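Local atomic coordinates of 6-phosphogluconolactonase (Thermotoga maritima, PDB entry 1VL1), a protein that hydrolyses 6-phosphogluconolactone to 6-phosphogluconate, the second step of the oxidative stage of the pentose phosphate pathway. Residues 143-148 with 203-208; 195-200 with 226-231. All coordinates share one frame; numbering follows the deposited sequence.

Interaction 1 of 2, residues 143-148 with 203-208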
loop_
_atom_site.group_PDB
_atom_site.type_symbol
_atom_site.label_atom_id
_atom_site.label_comp_id
_atom_site.label_asym_id
_atom_site.label_seq_id
_atom_site.Cartn_x
_atom_site.Cartn_y
_atom_site.Cartn_z
ATOM N N LEU A 143 -2.349 0.493 -3.220
ATOM C CA LEU A 143 -1.828 -0.845 -3.267
ATOM C C LEU A 143 -1.557 -1.298 -4.664
ATOM O O LEU A 143 -2.198 -0.788 -5.620
ATOM C CB LEU A 143 -2.853 -1.795 -2.639
ATOM C CG LEU A 143 -3.200 -1.498 -1.190
ATOM C CD1 LEU A 143 -4.283 -2.494 -0.687
ATOM C CD2 LEU A 143 -1.950 -1.529 -0.303
ATOM N N GLY A 144 -0.553 -2.160 -4.818
ATOM C CA GLY A 144 -0.346 -2.947 -6.041
ATOM C C GLY A 144 -0.915 -4.342 -5.941
ATOM O O GLY A 144 -1.459 -4.737 -4.908
ATOM N N MET A 145 -0.808 -5.090 -7.017
ATOM C CA MET A 145 -1.138 -6.511 -6.983
ATOM C C MET A 145 -0.164 -7.213 -7.880
ATOM O O MET A 145 0.138 -6.734 -8.939
ATOM C CB MET A 145 -2.548 -6.729 -7.531
ATOM C CG MET A 145 -2.931 -8.178 -7.637
ATOM S SD MET A 145 -4.521 -8.492 -8.437
ATOM C CE MET A 145 -4.018 -8.228 -10.105
ATOM N N GLY A 146 0.365 -8.324 -7.419
ATOM C CA GLY A 146 1.273 -9.102 -8.178
ATOM C C GLY A 146 0.581 -9.831 -9.296
ATOM O O GLY A 146 -0.639 -9.987 -9.282
ATOM N N PRO A 147 1.347 -10.363 -10.238
ATOM C CA PRO A 147 0.794 -11.175 -11.324
ATOM C C PRO A 147 0.235 -12.538 -10.874
ATOM O O PRO A 147 -0.398 -13.265 -11.668
ATOM C CB PRO A 147 1.972 -11.333 -12.283
ATOM C CG PRO A 147 3.152 -11.176 -11.443
ATOM C CD PRO A 147 2.826 -10.280 -10.281
ATOM N N ASP A 148 0.443 -12.856 -9.595
ATOM C CA ASP A 148 -0.200 -13.990 -8.918
ATOM C C ASP A 148 -1.445 -13.629 -8.089
ATOM O O ASP A 148 -2.089 -14.519 -7.509
ATOM C CB ASP A 148 0.808 -14.715 -8.030
ATOM C CG ASP A 148 1.472 -13.804 -7.015
ATOM O OD1 ASP A 148 1.165 -12.585 -6.924
ATOM O OD2 ASP A 148 2.391 -14.240 -6.268
ATOM N N ILE A 203 -4.481 -7.894 -15.532
ATOM C CA ILE A 203 -5.880 -7.868 -15.996
ATOM C C ILE A 203 -6.511 -9.264 -15.895
ATOM O O ILE A 203 -7.639 -9.434 -15.436
ATOM C CB ILE A 203 -5.983 -7.313 -17.446
ATOM C CG1 ILE A 203 -5.675 -5.821 -17.447
ATOM C CG2 ILE A 203 -7.375 -7.551 -17.965
ATOM C CD1 ILE A 203 -5.358 -5.275 -18.766
ATOM N N ASN A 204 -5.758 -10.287 -16.252
ATOM C CA ASN A 204 -6.272 -11.649 -16.162
ATOM C C ASN A 204 -6.629 -11.937 -14.704
ATOM O O ASN A 204 -7.722 -12.446 -14.391
ATOM C CB ASN A 204 -5.233 -12.676 -16.646
ATOM C CG ASN A 204 -5.078 -12.702 -18.122
ATOM O OD1 ASN A 204 -6.008 -12.412 -18.854
ATOM N ND2 ASN A 204 -3.884 -13.085 -18.585
ATOM N N ARG A 205 -5.726 -11.581 -13.791
ATOM C CA ARG A 205 -6.005 -11.808 -12.369
ATOM C C ARG A 205 -7.234 -11.013 -11.907
ATOM O O ARG A 205 -8.065 -11.528 -11.160
ATOM C CB ARG A 205 -4.835 -11.427 -11.479
ATOM C CG ARG A 205 -3.580 -12.232 -11.690
ATOM C CD ARG A 205 -3.658 -13.710 -11.314
ATOM N NE ARG A 205 -4.183 -14.514 -12.384
ATOM C CZ ARG A 205 -3.518 -14.820 -13.500
ATOM N NH1 ARG A 205 -2.274 -14.390 -13.706
ATOM N NH2 ARG A 205 -4.093 -15.564 -14.427
ATOM N N LEU A 206 -7.345 -9.753 -12.352
ATOM C CA LEU A 206 -8.541 -8.983 -12.035
ATOM C C LEU A 206 -9.802 -9.634 -12.567
ATOM O O LEU A 206 -10.834 -9.678 -11.881
ATOM C CB LEU A 206 -8.431 -7.542 -12.506
ATOM C CG LEU A 206 -9.719 -6.719 -12.268
ATOM C CD1 LEU A 206 -10.020 -6.582 -10.787
ATOM C CD2 LEU A 206 -9.468 -5.366 -12.870
ATOM N N THR A 207 -9.767 -10.201 -13.777
ATOM C CA THR A 207 -10.981 -10.903 -14.251
ATOM C C THR A 207 -11.357 -12.103 -13.377
ATOM O O THR A 207 -12.510 -12.374 -13.190
ATOM C CB THR A 207 -10.906 -11.329 -15.696
ATOM O OG1 THR A 207 -9.854 -12.264 -15.914
ATOM C CG2 THR A 207 -10.657 -10.094 -16.625
ATOM N N GLU A 208 -10.343 -12.800 -12.861
ATOM C CA GLU A 208 -10.576 -13.889 -11.930
ATOM C C GLU A 208 -11.232 -13.382 -10.641
ATOM O O GLU A 208 -12.175 -14.002 -10.137
ATOM C CB GLU A 208 -9.248 -14.621 -11.665
ATOM C CG GLU A 208 -8.683 -15.299 -12.918
ATOM C CD GLU A 208 -7.253 -15.830 -12.776
ATOM O OE1 GLU A 208 -6.613 -15.649 -11.732
ATOM O OE2 GLU A 208 -6.776 -16.406 -13.769
#
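P147 and R205 make the nearest backbone approach, their CA atoms 6.9 Å apart, where the irregular chain of 143-148 passes the helical turns of 203-208. R205 carries the contact with both ends of its side chain. Its NH1 donates to the carbonyl oxygen of P147 (NH1 to O 3.0 Å), the N-H pointing fairly straight at it (158°) and the oxygen lying close to the guanidinium plane. The aliphatic part folds over the same carbonyl: R205 CG and CD each lie 3.3 Å from P147 O, and the bend at chi2 (-66°) brings CD there. The edge formed by NE and NH2 faces E208, a turn further along the helix, in a side-on salt bridge, R205 NE to E208 OE1 2.8 Å and R205 NH2 to E208 OE2 2.9 Å. NH1 also forms a salt bridge with E201, so acidic groups and a carbonyl together fix the rotation of the group. Deeper in, M145 crosses R205 at about a right angle; its chain runs extended until chi3 (76°), which brings CE to 3.6 Å from R205 CB. D148 OD1 hydrogen-bonds to H150 ND1. The loop leaves strand 140-143 in a Rossmann-like fold and resembles the one carrying the active-site histidine in relatives; a citrate, probably from the crystallisation liquor, lies beside P147, consistent with a pocket there.

Interaction 2 of 2, residues 195-200 with 226-231; sequences FLIRGK and TVWFVG
F229 O is gripped by two donors, I197 N across the strands at 3.1 Å and the hydroxyl of Y25 from helix 25-43. It belongs to a parallel pairing in which F195 to R198 lie beside W228 to G231. The shortest bond runs from F195 N to V227 O at 2.8 Å, and the last, from G199 N to G231 O, continues past the strand to the N-cap residue of helix 200-210. On the face holding F195, I197, W228 and V230, the ring of F195 stacks face to face on the six-membered ring of W228, centroids 4.0 Å apart and planes at 15°. In both residues CG is anti to the carbonyl carbon (chi1 -76° and -66°), and the two side chains lie side by side, pointing the same way. F195 CB makes a CH-pi contact over the same ring, 3.4 Å from W228 CE3, while T226 CG2 meets the edge of the F195 ring. I197 bridges W228 and V230, its CD1 3.9 Å from W228 CE3 and its CG1 3.8 Å from V230 CG2. An alanine at W228 would probably open a gap beneath helix 200-210, taking the stack from one face of the F195 ring and leaving I197 CD1 with V230 alone of its two neighbours here. On the other face L196 CD1 touches F229 CD2 at 3.8 Å, and the F229 ring meets that of Y19. Backbone N-H and C=O groups are thus largely paired between strands, and what projects is mostly aromatic and aliphatic, suited to helices packing on both faces of the sheet.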
loop_
_atom_site.group_PDB
_atom_site.type_symbol
_atom_site.label_atom_id
_atom_site.label_comp_id
_atom_site.label_asym_id
_atom_site.label_seq_id
_atom_site.Cartn_x
_atom_site.Cartn_y
_atom_site.Cartn_z
ATOM N N PHE A 195 -6.204 0.175 -6.059
ATOM C CA PHE A 195 -5.244 -0.776 -6.624
ATOM C C PHE A 195 -4.686 -0.179 -7.923
ATOM O O PHE A 195 -5.443 0.316 -8.736
ATOM C CB PHE A 195 -5.930 -2.114 -6.994
ATOM C CG PHE A 195 -6.231 -2.976 -5.795
ATOM C CD1 PHE A 195 -5.255 -3.846 -5.292
ATOM C CD2 PHE A 195 -7.495 -2.970 -5.221
ATOM C CE1 PHE A 195 -5.517 -4.638 -4.202
ATOM C CE2 PHE A 195 -7.749 -3.801 -4.135
ATOM C CZ PHE A 195 -6.800 -4.593 -3.643
ATOM N N LEU A 196 -3.378 -0.296 -8.128
ATOM C CA LEU A 196 -2.709 0.242 -9.312
ATOM C C LEU A 196 -2.064 -0.917 -10.034
ATOM O O LEU A 196 -1.119 -1.501 -9.497
ATOM C CB LEU A 196 -1.628 1.227 -8.882
ATOM C CG LEU A 196 -1.989 2.631 -8.500
ATOM C CD1 LEU A 196 -3.235 2.790 -7.794
ATOM C CD2 LEU A 196 -0.807 3.327 -7.857
ATOM N N ILE A 197 -2.604 -1.285 -11.188
ATOM C CA ILE A 197 -2.153 -2.451 -11.928
ATOM C C ILE A 197 -2.023 -2.110 -13.387
ATOM O O ILE A 197 -2.768 -1.253 -13.904
ATOM C CB ILE A 197 -3.047 -3.689 -11.746
ATOM C CG1 ILE A 197 -4.514 -3.458 -12.215
ATOM C CG2 ILE A 197 -3.011 -4.182 -10.296
ATOM C CD1 ILE A 197 -5.169 -4.784 -12.494
ATOM N N ARG A 198 -1.120 -2.805 -14.079
ATOM C CA ARG A 198 -0.934 -2.605 -15.500
ATOM C C ARG A 198 -0.610 -3.921 -16.183
ATOM O O ARG A 198 0.119 -4.768 -15.613
ATOM C CB ARG A 198 0.182 -1.599 -15.796
ATOM C CG ARG A 198 -0.055 -0.201 -15.230
ATOM C CD ARG A 198 1.109 0.714 -15.425
ATOM N NE ARG A 198 1.124 1.306 -16.745
ATOM C CZ ARG A 198 1.803 2.419 -17.057
ATOM N NH1 ARG A 198 2.527 3.070 -16.146
ATOM N NH2 ARG A 198 1.749 2.883 -18.274
ATOM N N GLY A 199 -1.146 -4.088 -17.386
ATOM C CA GLY A 199 -0.755 -5.165 -18.264
ATOM C C GLY A 199 -1.676 -6.368 -18.236
ATOM O O GLY A 199 -2.511 -6.545 -17.344
ATOM N N LYS A 200 -1.474 -7.229 -19.235
ATOM C CA LYS A 200 -2.395 -8.343 -19.520
ATOM C C LYS A 200 -2.475 -9.352 -18.398
ATOM O O LYS A 200 -3.551 -9.825 -18.074
ATOM C CB LYS A 200 -2.008 -9.041 -20.830
ATOM C CG LYS A 200 -2.391 -8.207 -22.037
ATOM C CD LYS A 200 -2.121 -8.856 -23.381
ATOM C CE LYS A 200 -2.617 -7.937 -24.498
ATOM N NZ LYS A 200 -2.111 -8.324 -25.838
ATOM N N THR A 226 -13.689 0.693 -3.180
ATOM C CA THR A 226 -12.507 0.088 -3.751
ATOM C C THR A 226 -12.432 0.515 -5.214
ATOM O O THR A 226 -13.420 0.476 -5.943
ATOM C CB THR A 226 -12.583 -1.423 -3.674
ATOM O OG1 THR A 226 -12.795 -1.820 -2.310
ATOM C CG2 THR A 226 -11.339 -2.048 -4.075
ATOM N N VAL A 227 -11.269 0.991 -5.601
ATOM C CA VAL A 227 -11.034 1.498 -6.947
ATOM C C VAL A 227 -9.830 0.850 -7.567
ATOM O O VAL A 227 -8.757 0.822 -6.962
ATOM C CB VAL A 227 -10.765 3.008 -6.898
ATOM C CG1 VAL A 227 -10.521 3.510 -8.335
ATOM C CG2 VAL A 227 -11.946 3.791 -6.232
ATOM N N TRP A 228 -9.971 0.348 -8.794
ATOM C CA TRP A 228 -8.852 -0.182 -9.550
ATOM C C TRP A 228 -8.521 0.825 -10.681
ATOM O O TRP A 228 -9.392 1.272 -11.406
ATOM C CB TRP A 228 -9.200 -1.523 -10.181
ATOM C CG TRP A 228 -9.446 -2.623 -9.163
ATOM C CD1 TRP A 228 -10.548 -2.749 -8.372
ATOM C CD2 TRP A 228 -8.600 -3.720 -8.850
ATOM N NE1 TRP A 228 -10.443 -3.853 -7.579
ATOM C CE2 TRP A 228 -9.227 -4.449 -7.817
ATOM C CE3 TRP A 228 -7.369 -4.147 -9.305
ATOM C CZ2 TRP A 228 -8.695 -5.611 -7.297
ATOM C CZ3 TRP A 228 -6.838 -5.310 -8.774
ATOM C CH2 TRP A 228 -7.493 -6.007 -7.763
ATOM N N PHE A 229 -7.231 1.129 -10.827
ATOM C CA PHE A 229 -6.755 1.899 -11.963
ATOM C C PHE A 229 -5.944 0.912 -12.794
ATOM O O PHE A 229 -4.852 0.486 -12.375
ATOM C CB PHE A 229 -5.885 3.067 -11.485
ATOM C CG PHE A 229 -6.615 4.085 -10.696
ATOM C CD1 PHE A 229 -7.391 5.002 -11.317
ATOM C CD2 PHE A 229 -6.506 4.141 -9.297
ATOM C CE1 PHE A 229 -8.106 5.951 -10.588
ATOM C CE2 PHE A 229 -7.216 5.111 -8.563
ATOM C CZ PHE A 229 -7.978 6.015 -9.199
ATOM N N VAL A 230 -6.477 0.542 -13.946
ATOM C CA VAL A 230 -5.931 -0.526 -14.767
ATOM C C VAL A 230 -5.382 0.013 -16.073
ATOM O O VAL A 230 -6.125 0.603 -16.874
ATOM C CB VAL A 230 -7.005 -1.533 -15.085
ATOM C CG1 VAL A 230 -6.414 -2.721 -15.892
ATOM C CG2 VAL A 230 -7.682 -1.983 -13.788
ATOM N N GLY A 231 -4.070 -0.155 -16.259
ATOM C CA GLY A 231 -3.384 0.285 -17.472
ATOM C C GLY A 231 -3.146 -0.871 -18.439
ATOM O O GLY A 231 -3.019 -2.007 -18.021
#

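In the fold
Interaction 2 is buried sheet core, whereas interaction 1 lies partly at the surface, where the loop after strand 140-143 meets helix 200-210. That helix connects the two strands of interaction 2, so together the contacts describe a beta-alpha-beta unit and the neighbouring loop that packs against it. The seam between them is apolar: M145 touches I197 and W228, L206 packs on W228 and V230, and I203 on V230. L143 O probably accepts from L196 N, carrying the sheet onward into strand 140-143. Chemistry follows depth, with backbone bonds and stacked rings between 195-200 and 226-231, and an arginine with acidic partners toward the surface side of 143-148 and 203-208, over the buried M145.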